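Local coordinates for YusO protein (PDB 1S3J) that represses the multidrug resistance operon mdtRP as a homodimeric MarR-family transcription factor that binds directly to the promoter region, at residues A[21-26]-A[115-119]; A[32-36]-A[104-108]; A[50-54]-A[92-97]. One frame throughout, in Å; residues are numbered along the deposited sequence.

Interaction 1 of 3, residues A[21-26]-A[115-119]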
# COMPACT_ATOMS: atom_id res chain seq x y z
N LYS A 21 -4.74 3.45 9.33
CA LYS A 21 -5.91 2.96 10.06
C LYS A 21 -6.59 1.76 9.38
O LYS A 21 -7.17 0.91 10.06
CB LYS A 21 -6.92 4.09 10.19
CG LYS A 21 -7.47 4.28 11.58
CD LYS A 21 -8.47 5.46 11.60
CE LYS A 21 -7.79 6.85 11.57
NZ LYS A 21 -7.07 7.18 12.84
N ILE A 22 -6.55 1.72 8.05
CA ILE A 22 -7.33 0.74 7.30
C ILE A 22 -6.47 -0.45 6.90
O ILE A 22 -6.95 -1.58 6.89
CB ILE A 22 -7.99 1.38 6.05
CG1 ILE A 22 -9.18 2.24 6.46
CG2 ILE A 22 -8.51 0.31 5.08
CD1 ILE A 22 -9.57 3.29 5.42
N GLN A 23 -5.20 -0.20 6.59
CA GLN A 23 -4.28 -1.27 6.19
C GLN A 23 -4.15 -2.38 7.24
O GLN A 23 -4.38 -3.53 6.90
CB GLN A 23 -2.90 -0.73 5.81
CG GLN A 23 -2.03 -1.75 5.11
CD GLN A 23 -0.76 -2.09 5.88
OE1 GLN A 23 -0.77 -2.20 7.12
NE2 GLN A 23 0.34 -2.26 5.14
N PRO A 24 -3.82 -2.06 8.49
CA PRO A 24 -3.76 -3.10 9.53
C PRO A 24 -5.06 -3.90 9.64
O PRO A 24 -5.01 -5.11 9.82
CB PRO A 24 -3.51 -2.30 10.82
CG PRO A 24 -2.84 -1.06 10.36
CD PRO A 24 -3.47 -0.73 9.03
N GLU A 25 -6.21 -3.23 9.50
CA GLU A 25 -7.49 -3.91 9.61
C GLU A 25 -7.69 -4.89 8.45
O GLU A 25 -8.20 -5.99 8.66
CB GLU A 25 -8.65 -2.91 9.65
CG GLU A 25 -9.54 -3.05 10.87
CD GLU A 25 -10.63 -1.99 10.91
OE1 GLU A 25 -10.33 -0.80 10.69
OE2 GLU A 25 -11.80 -2.37 11.16
N MSE A 26 -7.29 -4.49 7.25
CA MSE A 26 -7.35 -5.36 6.08
C MSE A 26 -6.43 -6.55 6.30
O MSE A 26 -6.86 -7.69 6.19
CB MSE A 26 -6.95 -4.63 4.79
CG MSE A 26 -7.67 -3.32 4.50
SE MSE A 26 -9.19 -3.51 3.32
CE MSE A 26 -10.35 -4.15 4.57
N ILE A 115 -15.28 -3.49 6.23
CA ILE A 115 -14.33 -2.52 6.81
C ILE A 115 -14.42 -1.14 6.13
O ILE A 115 -14.53 -0.11 6.80
CB ILE A 115 -12.89 -3.05 6.73
CG1 ILE A 115 -12.65 -4.08 7.83
CG2 ILE A 115 -11.87 -1.91 6.86
CD1 ILE A 115 -11.41 -4.95 7.65
N MSE A 116 -14.39 -1.12 4.81
CA MSE A 116 -14.44 0.13 4.05
C MSE A 116 -15.73 0.87 4.31
O MSE A 116 -15.73 2.08 4.50
CB MSE A 116 -14.31 -0.15 2.54
CG MSE A 116 -14.18 1.12 1.69
SE MSE A 116 -12.65 2.24 2.19
CE MSE A 116 -11.38 0.89 2.60
N ALA A 117 -16.84 0.13 4.36
CA ALA A 117 -18.17 0.69 4.48
C ALA A 117 -18.42 1.31 5.85
O ALA A 117 -19.34 2.10 5.99
CB ALA A 117 -19.25 -0.37 4.17
N ARG A 118 -17.62 0.96 6.85
CA ARG A 118 -17.70 1.64 8.15
C ARG A 118 -17.20 3.06 8.02
O ARG A 118 -17.72 3.97 8.66
CB ARG A 118 -16.90 0.91 9.23
CG ARG A 118 -17.60 -0.32 9.80
CD ARG A 118 -17.08 -0.81 11.16
NE ARG A 118 -15.84 -0.16 11.60
CZ ARG A 118 -14.60 -0.56 11.27
NH1 ARG A 118 -14.41 -1.60 10.47
NH2 ARG A 118 -13.55 0.10 11.75
N TYR A 119 -16.19 3.26 7.19
CA TYR A 119 -15.68 4.59 6.92
C TYR A 119 -16.61 5.33 5.97
O TYR A 119 -17.00 6.45 6.25
CB TYR A 119 -14.26 4.55 6.38
CG TYR A 119 -13.28 3.97 7.35
CD1 TYR A 119 -12.54 4.78 8.19
CD2 TYR A 119 -13.09 2.60 7.42
CE1 TYR A 119 -11.63 4.22 9.10
CE2 TYR A 119 -12.20 2.04 8.32
CZ TYR A 119 -11.48 2.84 9.15
OH TYR A 119 -10.59 2.26 10.03
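Glu25 is the polar centre of this contact between two helices running nearly antiparallel (154° between their N-to-C directions). Each carboxylate oxygen has its own partner on helix 99-120. OE2 of Glu25 forms a salt bridge to NH1 of Arg118 at 2.8 Å, with a weak second hydrogen bond from NH2 of Arg118 at 3.1 Å; Tyr119 OH donates a hydrogen bond to OE1 of Glu25 at 3.1 Å. Helix 4-32 is kinked where neither Pro24 N, which carries no hydrogen, nor Glu25 N bonds back to the preceding turn; Met26 N reaches Ile22 O at 3.0 Å. Beside the charges the packing is apolar: CG1 of Ile22 sits over the Tyr119 ring in a CH-pi contact, 3.8 Å from the ring centroid, and the selenomethionine methyl CE of Met26 meets CD1 of Ile115 at 3.4 Å. The paired helices belong to the dimerisation region usual in MarR proteins: Ala142 of the second subunit packs on Lys21 and Tyr119, and Gln12 of the second subunit packs on Met116, while helix 4-32 runs on toward helix 37-49.

Interaction 2 of 3, residues A[32-36]-A[104-108]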
# COMPACT_ATOMS: atom_id res chain seq x y z
N LYS A 32 -6.57 -14.03 9.20
CA LYS A 32 -7.58 -14.91 9.81
C LYS A 32 -8.26 -15.81 8.77
O LYS A 32 -8.60 -16.95 9.08
CB LYS A 32 -8.63 -14.07 10.56
CG LYS A 32 -9.83 -14.85 11.18
CD LYS A 32 -9.42 -15.82 12.32
CE LYS A 32 -9.32 -17.30 11.86
NZ LYS A 32 -9.34 -18.28 12.99
N GLN A 33 -8.47 -15.31 7.56
CA GLN A 33 -8.99 -16.15 6.48
C GLN A 33 -7.86 -16.99 5.81
O GLN A 33 -8.12 -17.78 4.92
CB GLN A 33 -9.75 -15.30 5.45
CG GLN A 33 -11.10 -14.73 5.94
CD GLN A 33 -12.14 -15.82 6.24
OE1 GLN A 33 -12.44 -16.68 5.38
NE2 GLN A 33 -12.69 -15.80 7.46
N GLY A 34 -6.63 -16.82 6.26
CA GLY A 34 -5.52 -17.65 5.85
C GLY A 34 -4.82 -17.29 4.55
O GLY A 34 -3.89 -18.00 4.15
N VAL A 35 -5.23 -16.20 3.90
CA VAL A 35 -4.69 -15.82 2.60
C VAL A 35 -3.83 -14.54 2.70
O VAL A 35 -4.07 -13.68 3.56
CB VAL A 35 -5.83 -15.67 1.51
CG1 VAL A 35 -7.03 -16.53 1.85
CG2 VAL A 35 -6.27 -14.23 1.32
N THR A 36 -2.83 -14.46 1.84
CA THR A 36 -1.97 -13.29 1.76
C THR A 36 -2.46 -12.38 0.64
O THR A 36 -3.31 -12.79 -0.16
CB THR A 36 -0.52 -13.70 1.46
OG1 THR A 36 -0.47 -14.40 0.20
CG2 THR A 36 0.02 -14.69 2.55
N LYS A 104 -14.00 -18.70 -0.62
CA LYS A 104 -12.97 -18.07 0.20
C LYS A 104 -12.67 -16.67 -0.31
O LYS A 104 -12.47 -15.75 0.50
CB LYS A 104 -11.68 -18.91 0.22
CG LYS A 104 -10.76 -18.60 1.40
CD LYS A 104 -11.48 -18.78 2.73
CE LYS A 104 -10.54 -18.83 3.87
NZ LYS A 104 -11.21 -19.38 5.08
N PHE A 105 -12.67 -16.49 -1.64
CA PHE A 105 -12.46 -15.17 -2.23
C PHE A 105 -13.60 -14.22 -1.85
O PHE A 105 -13.39 -13.01 -1.73
CB PHE A 105 -12.34 -15.24 -3.75
CG PHE A 105 -12.29 -13.89 -4.41
CD1 PHE A 105 -11.15 -13.10 -4.29
CD2 PHE A 105 -13.38 -13.40 -5.10
CE1 PHE A 105 -11.10 -11.84 -4.89
CE2 PHE A 105 -13.34 -12.14 -5.70
CZ PHE A 105 -12.20 -11.37 -5.60
N GLU A 106 -14.80 -14.79 -1.65
CA GLU A 106 -16.00 -13.99 -1.37
C GLU A 106 -16.03 -13.57 0.09
O GLU A 106 -16.43 -12.45 0.40
CB GLU A 106 -17.26 -14.78 -1.73
CG GLU A 106 -18.34 -13.96 -2.41
CD GLU A 106 -17.90 -13.35 -3.73
OE1 GLU A 106 -17.51 -14.11 -4.64
OE2 GLU A 106 -17.96 -12.10 -3.86
N GLU A 107 -15.60 -14.47 0.97
CA GLU A 107 -15.49 -14.21 2.40
C GLU A 107 -14.44 -13.14 2.69
O GLU A 107 -14.65 -12.26 3.51
CB GLU A 107 -15.13 -15.50 3.13
CG GLU A 107 -16.24 -16.54 3.13
CD GLU A 107 -15.87 -17.82 3.89
OE1 GLU A 107 -14.67 -18.07 4.17
OE2 GLU A 107 -16.81 -18.59 4.21
N VAL A 108 -13.31 -13.20 1.99
CA VAL A 108 -12.26 -12.21 2.14
C VAL A 108 -12.76 -10.83 1.62
O VAL A 108 -12.56 -9.81 2.28
CB VAL A 108 -10.98 -12.64 1.39
CG1 VAL A 108 -9.95 -11.51 1.36
CG2 VAL A 108 -10.37 -13.89 2.05
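Lys104 opens the helical segment; its CA-to-CB bond points sideways, but the end of the side chain comes nearer the turn at 32-36. There NZ of Lys104 donates a hydrogen bond to the side-chain oxygen OE1 of Gln33 at 3.0 Å, while the aliphatic part passes Val35, with CG of Lys104 4.3 Å from CG1 of Val35. Phe105, next in sequence, points its CA-to-CB bond away from the turn and packs on Leu40, Leu43 and Ala44 of helix 37-49. Glu106 takes no part in this contact and forms a salt bridge with Lys47 of helix 37-49. The turn being met is a Schellman motif ending helix 4-32: Gly34 has a positive phi of 84°, a conformation that favours glycine, and two bonds reach back into the last helical turn. Two residues on, Thr36 is the N-cap of helix 37-49, its OG1 bonded to the backbone N of Gln39, so a short connection closes one helix and starts the next within the MarR-type winged-helix protein. Glu107 comes back toward the turn and brings OE1 to 2.9 Å from OE1 of Gln33; both are acceptors, so this is proximity without a hydrogen bond, and Lys104 NZ lies near both oxygens, with a long salt bridge of 3.8 Å to Glu107 OE1. Val108 ends the segment on an apolar note: its CG2 lies 3.7 Å from CB of Gln33 and 4.2 Å from CG2 of Val35, and its side chain also touches Leu40.

Interaction 3 of 3, residues A[50-54]-A[92-97]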
# COMPACT_ATOMS: atom_id res chain seq x y z
N GLY A 50 -11.95 -16.32 -15.15
CA GLY A 50 -12.27 -17.74 -15.18
C GLY A 50 -11.06 -18.67 -15.12
O GLY A 50 -10.89 -19.46 -14.18
N SER A 51 -10.24 -18.60 -16.15
CA SER A 51 -9.01 -19.36 -16.23
C SER A 51 -7.87 -18.47 -16.72
O SER A 51 -8.08 -17.60 -17.57
CB SER A 51 -9.19 -20.52 -17.20
OG SER A 51 -8.04 -21.33 -17.23
N LEU A 52 -6.67 -18.68 -16.18
CA LEU A 52 -5.47 -18.02 -16.68
C LEU A 52 -4.28 -18.97 -16.68
O LEU A 52 -4.17 -19.83 -15.82
CB LEU A 52 -5.14 -16.80 -15.83
CG LEU A 52 -6.12 -15.62 -15.90
CD1 LEU A 52 -5.79 -14.56 -14.86
CD2 LEU A 52 -6.15 -15.00 -17.29
N LYS A 53 -3.38 -18.79 -17.64
CA LYS A 53 -2.12 -19.50 -17.64
C LYS A 53 -1.27 -19.00 -16.46
O LYS A 53 -1.47 -17.89 -15.97
CB LYS A 53 -1.39 -19.29 -18.97
CG LYS A 53 -2.20 -19.68 -20.22
CD LYS A 53 -1.55 -19.06 -21.45
CE LYS A 53 -2.00 -19.70 -22.73
NZ LYS A 53 -1.58 -18.84 -23.88
N VAL A 54 -0.35 -19.84 -16.00
CA VAL A 54 0.60 -19.43 -14.97
C VAL A 54 1.42 -18.25 -15.47
O VAL A 54 1.68 -17.32 -14.71
CB VAL A 54 1.56 -20.56 -14.55
CG1 VAL A 54 2.73 -19.99 -13.73
CG2 VAL A 54 0.83 -21.58 -13.74
N VAL A 92 1.62 -26.35 -20.83
CA VAL A 92 1.38 -25.15 -20.05
C VAL A 92 0.19 -25.36 -19.11
O VAL A 92 -0.77 -26.06 -19.43
CB VAL A 92 1.30 -23.81 -20.90
CG1 VAL A 92 2.02 -23.94 -22.25
CG2 VAL A 92 -0.11 -23.33 -21.09
N ILE A 93 0.30 -24.75 -17.93
CA ILE A 93 -0.62 -24.99 -16.82
C ILE A 93 -1.66 -23.86 -16.75
O ILE A 93 -1.29 -22.69 -16.74
CB ILE A 93 0.19 -25.07 -15.49
CG1 ILE A 93 1.32 -26.12 -15.59
CG2 ILE A 93 -0.70 -25.30 -14.31
CD1 ILE A 93 0.88 -27.53 -15.95
N ASP A 94 -2.95 -24.20 -16.76
CA ASP A 94 -4.01 -23.25 -16.42
C ASP A 94 -4.37 -23.35 -14.96
O ASP A 94 -4.46 -24.46 -14.42
CB ASP A 94 -5.30 -23.52 -17.18
CG ASP A 94 -5.17 -23.32 -18.66
OD1 ASP A 94 -4.28 -22.56 -19.10
OD2 ASP A 94 -5.95 -23.89 -19.46
N LEU A 95 -4.64 -22.21 -14.34
CA LEU A 95 -5.27 -22.16 -13.03
C LEU A 95 -6.76 -21.81 -13.12
O LEU A 95 -7.18 -21.10 -14.01
CB LEU A 95 -4.57 -21.15 -12.12
CG LEU A 95 -3.08 -21.41 -11.92
CD1 LEU A 95 -2.43 -20.31 -11.09
CD2 LEU A 95 -2.87 -22.78 -11.30
N SER A 96 -7.53 -22.30 -12.15
CA SER A 96 -8.92 -21.89 -12.00
C SER A 96 -9.37 -22.02 -10.55
O SER A 96 -8.71 -22.68 -9.73
CB SER A 96 -9.82 -22.70 -12.94
OG SER A 96 -9.62 -24.09 -12.74
N LEU A 97 -10.47 -21.37 -10.20
CA LEU A 97 -11.02 -21.51 -8.84
C LEU A 97 -11.72 -22.82 -8.65
O LEU A 97 -12.41 -23.27 -9.54
CB LEU A 97 -12.02 -20.40 -8.53
CG LEU A 97 -11.51 -18.97 -8.63
CD1 LEU A 97 -12.69 -18.05 -8.52
CD2 LEU A 97 -10.50 -18.70 -7.53
O HOH W 1 -12.20 -19.96 -12.15
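Two backbone hydrogen bonds join Leu52 and Leu95 as an antiparallel hydrogen-bonded pair: Leu95 N to Leu52 O at 2.8 Å, nearly straight at 170°, and Leu52 N to Leu95 O at 3.3 Å. A third, Val54 N to Ile93 O at 3.1 Å, carries the pairing into the first residue of helix 54-61, for which Lys53 is the N-cap residue. At the opposite end a water bridges the segments, donating to Gly50 O at 2.5 Å and accepting from Leu97 N at 3.0 Å. Ser51 OG adds a weak bond to Leu95 O at 3.3 Å. Past Leu52 and Leu95, toward helix 54-61, Lys53 and Asp94 form a non-hydrogen-bonded pair, their CA atoms 4.4 Å apart; OD1 of Asp94 is bonded to ND2 of Asn86. Outside the ladder, CG2 of Val54 packs 4.0 Å from CB of Ile93 and 4.3 Å from CG of Leu95. Leu52 and Leu95 share a face of the sheet and both touch Ile57 of helix 54-61, the helix that begins the predicted helix-turn-helix. Strand 93-97 is central in this three-stranded winged-helix sheet, between 51-53 and the wing partner 81-85, with helix 37-49 packed against Leu52, Leu95 and Leu97.

From the N terminus, helix 4-32 first supplies residues 21-26, then ends at the turn 32-36, which leads into helix 37-49 and strand 51-53. After the predicted helix-turn-helix and strand 81-85, the chain returns through strand 93-97, and interaction 3 closes the innermost loop. Helix 99-120 follows directly; its residues 104-108 close a wider loop in interaction 2, and residues 115-119 the widest in interaction 1. The three contacts are therefore concentric and none cross. Interactions 1 and 2, centres about 15 Å apart, share helix 99-120; interaction 1 lies where the second subunit packs, interaction 2 at the turn into helix 37-49, and interaction 3, about 31 Å from interaction 1 centre to centre, in the sheet beside the predicted helix-turn-helix.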